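Local coordinates for protein putative short-chain dehydrogenase/reductase (Burkholderia xenovorans, PDB 5IZ4) that probably acts as an NAD(P)(H)-dependent oxidoreductase of the short-chain dehydrogenase/reductase family, perhaps on 3-oxoacyl-[acyl-carrier-protein] substrates, and holds ADP in its cofactor pocket, at residues Ala73-Gly76 against Asp80-His83. Numbering follows the deposited sequence. Where two conformers were deposited one is given.
Sequences ADVG and DCRH. With ADP (adenosine-5'-diphosphate), chain B.
The carboxylate of Asp80 meets Asp74 along one edge: OD2 takes the N-H of Asp74 through its anti lone pair (Asp80 OD2 to Asp74 N 2.9 Å, 165° at the hydrogen), while Asp74 CB and O sit beyond that edge, both to one side of its plane. The second carboxylate, that of Asp74, turns to the ligand. With CG anti to the backbone N (chi1 177°), Asp74 OD1 comes within 2.9 Å of ADP N6 and accepts a hydrogen bond from its amino group. Asp74 OD1 also accepts from Gly76 N at 3.1 Å, met 30° out of the carboxylate plane, which closes an Asx turn. Beside it on the adenine edge, Val75 N donates to ADP N1 (3.0 Å), and Ala73 O approaches ADP C2. Val75 CG2 lies to one side of the adenine plane, just beyond the ring edge at ADP N1, 3.6 Å away.

Toward helix 78-92, Cys81 SG approaches Val75 O to 3.3 Å, and Ala73 CB rests against Asp80 CB at 4.0 Å. Val127 and Gln134 of helix 118-146 touch Val75 and Cys81 respectively, and Phe46 packs on Asp74.

This turn after strand 68-72 is the loop that binds adenine in classical short-chain dehydrogenases, where an Asp and the next backbone N-H read the base. An acceptor facing N6 and a donor facing N1 match the adenine pattern of polar atoms. Asp80 is second shell: by gripping Asp74 N it ties this loop to the helix that follows. With Asp74 OD2 and Asp80 OD2 5.4 Å apart, the two negative charges may weakly disfavour one another.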
# COMPACT_ATOMS: atom_id res chain seq x y z
N ALA A 73 6.54 -33.04 10.45
CA ALA A 73 5.92 -32.79 9.15
C ALA A 73 6.86 -31.97 8.28
O ALA A 73 7.38 -30.94 8.71
CB ALA A 73 4.58 -32.06 9.29
N ASP A 74 7.07 -32.43 7.06
CA ASP A 74 7.65 -31.62 5.99
C ASP A 74 6.44 -30.99 5.32
O ASP A 74 5.70 -31.66 4.61
CB ASP A 74 8.47 -32.51 5.05
CG ASP A 74 9.05 -31.75 3.86
OD1 ASP A 74 8.60 -30.64 3.55
OD2 ASP A 74 9.97 -32.30 3.21
N VAL A 75 6.21 -29.69 5.57
CA VAL A 75 4.95 -29.10 5.13
C VAL A 75 4.85 -29.06 3.61
O VAL A 75 3.74 -28.92 3.07
CB VAL A 75 4.73 -27.69 5.72
CG1 VAL A 75 4.51 -27.75 7.24
CG2 VAL A 75 5.88 -26.75 5.37
N GLY A 76 5.96 -29.18 2.88
CA GLY A 76 5.88 -29.27 1.44
C GLY A 76 5.19 -30.52 0.94
O GLY A 76 4.79 -30.58 -0.23
N ASP A 80 2.02 -35.09 4.77
CA ASP A 80 2.57 -34.77 6.09
C ASP A 80 1.68 -33.77 6.82
O ASP A 80 1.49 -33.88 8.03
CB ASP A 80 3.99 -34.21 5.95
CG ASP A 80 5.04 -35.29 5.76
OD1 ASP A 80 4.69 -36.42 5.36
OD2 ASP A 80 6.24 -35.02 6.00
N CYS A 81 1.12 -32.81 6.08
CA CYS A 81 0.21 -31.84 6.69
C CYS A 81 -1.06 -32.52 7.17
O CYS A 81 -1.53 -32.27 8.29
CB CYS A 81 -0.13 -30.72 5.69
SG CYS A 81 1.27 -29.75 5.14
N ARG A 82 -1.63 -33.41 6.35
CA ARG A 82 -2.84 -34.12 6.74
C ARG A 82 -2.60 -35.01 7.95
O ARG A 82 -3.43 -35.07 8.86
CB ARG A 82 -3.37 -34.95 5.57
CG ARG A 82 -3.60 -34.18 4.29
CD ARG A 82 -4.83 -33.30 4.37
NE ARG A 82 -5.21 -32.81 3.05
CZ ARG A 82 -6.28 -32.06 2.81
NH1 ARG A 82 -7.09 -31.71 3.79
NH2 ARG A 82 -6.54 -31.67 1.57
N HIS A 83 -1.49 -35.77 7.94
CA HIS A 83 -1.19 -36.63 9.08
C HIS A 83 -1.02 -35.82 10.36
O HIS A 83 -1.48 -36.23 11.43
CB HIS A 83 0.08 -37.44 8.80
CG HIS A 83 0.41 -38.42 9.88
ND1 HIS A 83 1.12 -38.07 11.01
CD2 HIS A 83 0.14 -39.74 10.00
CE1 HIS A 83 1.27 -39.13 11.78
NE2 HIS A 83 0.68 -40.16 11.19
PB ADP B . 12.64 -17.87 12.02
O1B ADP B . 11.60 -18.44 10.99
O2B ADP B . 12.36 -18.16 13.52
O3B ADP B . 13.22 -16.45 11.72
PA ADP B . 14.01 -20.58 11.74
O1A ADP B . 14.83 -21.19 10.47
O2A ADP B . 14.56 -21.14 13.09
O3A ADP B . 13.98 -19.00 11.54
O5' ADP B . 12.54 -21.26 11.41
C5' ADP B . 12.32 -22.08 10.25
C4' ADP B . 11.78 -23.40 10.81
O4' ADP B . 11.06 -24.15 9.76
C3' ADP B . 12.88 -24.36 11.33
O3' ADP B . 12.45 -25.10 12.43
C2' ADP B . 13.02 -25.30 10.09
O2' ADP B . 13.58 -26.52 10.57
C1' ADP B . 11.57 -25.46 9.70
N9 ADP B . 11.44 -26.00 8.33
C8 ADP B . 12.26 -25.80 7.21
N7 ADP B . 11.81 -26.46 6.17
C5 ADP B . 10.67 -27.11 6.60
C6 ADP B . 9.78 -27.96 5.96
N6 ADP B . 9.96 -28.27 4.65
N1 ADP B . 8.74 -28.45 6.65
C2 ADP B . 8.61 -28.13 7.95
N3 ADP B . 9.41 -27.34 8.63
C4 ADP B . 10.44 -26.83 7.93